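Local coordinates for protein beta-lactamase (Serratia marcescens, PDB 5GWA) that probably hydrolyses beta-lactam antibiotics as a class A extended-spectrum beta-lactamase and is bound here by the inhibitor avibactam, at residues A[51-59]-A[127-135]. Sequence-based numbering, arbitrary orientation. Where two conformers were deposited one is given.
Sequences FHLALAVLD and NKVHNFISK. With SO4 (sulfate ion), chain F.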
loop_
_atom_site.group_PDB
_atom_site.type_symbol
_atom_site.label_atom_id
_atom_site.label_comp_id
_atom_site.label_asym_id
_atom_site.label_seq_id
_atom_site.Cartn_x
_atom_site.Cartn_y
_atom_site.Cartn_z
ATOM N N PHE A 51 -12.673 7.047 10.262
ATOM C CA PHE A 51 -13.255 8.065 11.155
ATOM C C PHE A 51 -14.139 7.411 12.198
ATOM O O PHE A 51 -13.986 7.634 13.418
ATOM C CB PHE A 51 -14.023 9.113 10.318
ATOM C CG PHE A 51 -14.867 10.051 11.143
ATOM C CD1 PHE A 51 -14.259 10.929 12.022
ATOM C CD2 PHE A 51 -16.238 10.058 11.025
ATOM C CE1 PHE A 51 -15.006 11.822 12.762
ATOM C CE2 PHE A 51 -17.001 10.926 11.803
ATOM C CZ PHE A 51 -16.368 11.813 12.665
ATOM N N HIS A 52 -15.030 6.554 11.729
ATOM C CA HIS A 52 -16.033 5.919 12.582
ATOM C C HIS A 52 -15.261 5.043 13.573
ATOM O O HIS A 52 -15.573 4.985 14.753
ATOM C CB HIS A 52 -16.950 5.036 11.740
ATOM C CG HIS A 52 -17.633 5.758 10.618
ATOM N ND1 HIS A 52 -16.927 6.350 9.585
ATOM C CD2 HIS A 52 -18.937 5.873 10.282
ATOM C CE1 HIS A 52 -17.774 6.874 8.725
ATOM N NE2 HIS A 52 -18.997 6.598 9.115
ATOM N N LEU A 53 -14.268 4.319 13.059
ATOM C CA LEU A 53 -13.434 3.462 13.913
ATOM C C LEU A 53 -12.743 4.255 15.030
ATOM O O LEU A 53 -12.817 3.871 16.216
ATOM C CB LEU A 53 -12.404 2.764 13.019
ATOM C CG LEU A 53 -11.305 2.032 13.766
ATOM C CD1 LEU A 53 -11.859 0.932 14.654
ATOM C CD2 LEU A 53 -10.280 1.485 12.793
ATOM N N ALA A 54 -12.257 5.443 14.702
ATOM C CA ALA A 54 -11.543 6.286 15.637
ATOM C C ALA A 54 -12.499 6.766 16.731
ATOM O O ALA A 54 -12.142 6.768 17.911
ATOM C CB ALA A 54 -10.877 7.429 14.935
ATOM N N LEU A 55 -13.702 7.148 16.339
ATOM C CA LEU A 55 -14.747 7.475 17.334
ATOM C C LEU A 55 -14.936 6.346 18.322
ATOM O O LEU A 55 -14.927 6.594 19.534
ATOM C CB LEU A 55 -16.086 7.768 16.663
ATOM C CG LEU A 55 -16.155 8.995 15.762
ATOM C CD1 LEU A 55 -17.499 9.057 15.080
ATOM C CD2 LEU A 55 -15.897 10.290 16.489
ATOM N N ALA A 56 -15.114 5.115 17.837
ATOM C CA ALA A 56 -15.392 4.000 18.736
ATOM C C ALA A 56 -14.170 3.732 19.625
ATOM O O ALA A 56 -14.295 3.376 20.799
ATOM C CB ALA A 56 -15.777 2.766 17.952
ATOM N N VAL A 57 -12.989 3.737 19.021
ATOM C CA VAL A 57 -11.767 3.559 19.813
ATOM C C VAL A 57 -11.600 4.589 20.919
ATOM O O VAL A 57 -11.292 4.247 22.075
ATOM C CB VAL A 57 -10.541 3.576 18.893
ATOM C CG1 VAL A 57 -9.246 3.588 19.678
ATOM C CG2 VAL A 57 -10.602 2.370 18.003
ATOM N N LEU A 58 -11.781 5.862 20.594
ATOM C CA LEU A 58 -11.518 6.903 21.576
ATOM C C LEU A 58 -12.587 6.879 22.654
ATOM O O LEU A 58 -12.301 7.241 23.769
ATOM C CB LEU A 58 -11.460 8.282 20.913
ATOM C CG LEU A 58 -10.187 8.477 20.098
ATOM C CD1 LEU A 58 -10.353 9.675 19.156
ATOM C CD2 LEU A 58 -8.973 8.670 21.003
ATOM N N ASP A 59 -13.802 6.495 22.296
ATOM C CA ASP A 59 -14.867 6.296 23.298
ATOM C C ASP A 59 -14.463 5.207 24.281
ATOM O O ASP A 59 -14.720 5.321 25.499
ATOM C CB ASP A 59 -16.194 5.951 22.652
ATOM C CG ASP A 59 -17.292 5.675 23.672
ATOM O OD1 ASP A 59 -17.759 6.663 24.277
ATOM O OD2 ASP A 59 -17.790 4.541 23.710
ATOM N N ASN A 127 -18.317 -5.404 14.117
ATOM C CA ASN A 127 -19.681 -5.320 14.673
ATOM C C ASN A 127 -19.790 -4.376 15.841
ATOM O O ASN A 127 -20.773 -3.647 15.926
ATOM C CB ASN A 127 -20.286 -6.698 15.036
ATOM C CG ASN A 127 -21.740 -6.591 15.465
ATOM O OD1 ASN A 127 -22.082 -6.859 16.632
ATOM N ND2 ASN A 127 -22.588 -6.100 14.561
ATOM N N LYS A 128 -18.756 -4.294 16.674
ATOM C CA LYS A 128 -18.728 -3.331 17.770
ATOM C C LYS A 128 -18.821 -1.914 17.212
ATOM O O LYS A 128 -19.522 -1.057 17.752
ATOM C CB LYS A 128 -17.451 -3.485 18.599
ATOM C CG LYS A 128 -17.318 -2.488 19.739
ATOM C CD LYS A 128 -18.108 -2.988 20.927
ATOM C CE LYS A 128 -17.650 -4.377 21.342
ATOM N NZ LYS A 128 -18.489 -4.935 22.445
ATOM N N VAL A 129 -18.101 -1.651 16.124
ATOM C CA VAL A 129 -18.042 -0.290 15.638
ATOM C C VAL A 129 -19.346 0.082 14.917
ATOM O O VAL A 129 -19.885 1.167 15.095
ATOM C CB VAL A 129 -16.832 -0.116 14.682
ATOM C CG1 VAL A 129 -16.839 1.299 14.123
ATOM C CG2 VAL A 129 -15.532 -0.404 15.431
ATOM N N HIS A 130 -19.897 -0.880 14.191
ATOM C CA HIS A 130 -21.193 -0.766 13.548
ATOM C C HIS A 130 -22.251 -0.415 14.575
ATOM O O HIS A 130 -23.046 0.486 14.364
ATOM C CB HIS A 130 -21.527 -2.081 12.878
ATOM C CG HIS A 130 -22.890 -2.121 12.281
ATOM N ND1 HIS A 130 -23.152 -1.690 10.996
ATOM C CD2 HIS A 130 -24.096 -2.369 12.840
ATOM C CE1 HIS A 130 -24.444 -1.800 10.749
ATOM N NE2 HIS A 130 -25.048 -2.133 11.877
ATOM N N ASN A 131 -22.301 -1.172 15.656
ATOM C CA ASN A 131 -23.301 -0.897 16.695
ATOM C C ASN A 131 -23.100 0.453 17.375
ATOM O O ASN A 131 -24.060 1.157 17.668
ATOM C CB ASN A 131 -23.276 -2.009 17.740
ATOM C CG ASN A 131 -23.832 -3.303 17.213
ATOM O OD1 ASN A 131 -24.567 -3.312 16.240
ATOM N ND2 ASN A 131 -23.593 -4.397 17.941
ATOM N N PHE A 132 -21.861 0.787 17.675
ATOM C CA PHE A 132 -21.533 2.037 18.321
ATOM C C PHE A 132 -22.106 3.188 17.522
ATOM O O PHE A 132 -22.699 4.129 18.048
ATOM C CB PHE A 132 -20.017 2.173 18.481
ATOM C CG PHE A 132 -19.581 3.504 18.976
ATOM C CD1 PHE A 132 -19.729 3.847 20.297
ATOM C CD2 PHE A 132 -19.183 4.487 18.082
ATOM C CE1 PHE A 132 -19.417 5.110 20.737
ATOM C CE2 PHE A 132 -18.746 5.705 18.535
ATOM C CZ PHE A 132 -18.862 6.025 19.860
ATOM N N ILE A 133 -21.844 3.154 16.223
ATOM C CA ILE A 133 -22.312 4.212 15.355
ATOM C C ILE A 133 -23.836 4.252 15.316
ATOM O O ILE A 133 -24.426 5.336 15.468
ATOM C CB ILE A 133 -21.749 4.028 13.926
ATOM C CG1 ILE A 133 -20.224 4.228 13.937
ATOM C CG2 ILE A 133 -22.386 5.032 12.958
ATOM C CD1 ILE A 133 -19.706 5.559 14.413
ATOM N N SER A 134 -24.462 3.098 15.108
ATOM C CA SER A 134 -25.913 3.000 15.092
ATOM C C SER A 134 -26.510 3.622 16.359
ATOM O O SER A 134 -27.525 4.353 16.302
ATOM C CB SER A 134 -26.364 1.552 14.971
ATOM O OG SER A 134 -27.786 1.509 14.981
ATOM N N LYS A 135 -25.867 3.375 17.489
ATOM C CA LYS A 135 -26.423 3.848 18.773
ATOM C C LYS A 135 -26.212 5.320 19.066
ATOM O O LYS A 135 -26.878 5.891 19.954
ATOM C CB LYS A 135 -25.874 3.011 19.919
ATOM C CG LYS A 135 -26.307 1.569 19.850
ATOM C CD LYS A 135 -27.663 1.394 20.530
ATOM C CE LYS A 135 -28.173 -0.025 20.381
ATOM N NZ LYS A 135 -29.512 -0.162 21.027
HETATM S S SO4 F . -20.484 -7.142 20.041
HETATM O O1 SO4 F . -21.952 -7.320 19.864
HETATM O O2 SO4 F . -19.876 -8.087 21.009
HETATM O O3 SO4 F . -19.834 -7.383 18.702
HETATM O O4 SO4 F . -20.235 -5.762 20.488
#
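Helical segments 51-59 and 127-135 cross almost at a right angle, 88°, with their axes 9.4 Å apart at closest approach. The backbones come nearest at A56 and V129, whose CA atoms are 5.9 Å apart. The small A56 lets the ring of F132 lie against the backbone of 51-59. A56 CA sits over one ring face, offset toward the rim, in a CH-pi contact 4.0 Å from the F132 centroid. F132 CG is anti to its backbone N (chi1 172°), which carries the ring across to L55 and D59. L55 CB meets F132 CE2 obliquely. The D59 carboxylate, tilted 37° from the ring plane, brings OD2 to 3.4 Å from F132 CE1; D59 OD1 is salt-bridged to K63. In the class A fold the contact joins two helices of the all-helical region, and 51-59 belongs to the helix that starts just after S47 of the inhibitor pocket. V129 spreads its two methyls: CG1 faces H52 O, and CG2 touches both L53 CD1 and A56 CB, 4.1 Å from the latter. I133 CD1 reaches H52 CB at 3.9 Å, while I133 CG1 borders the imidazole edge.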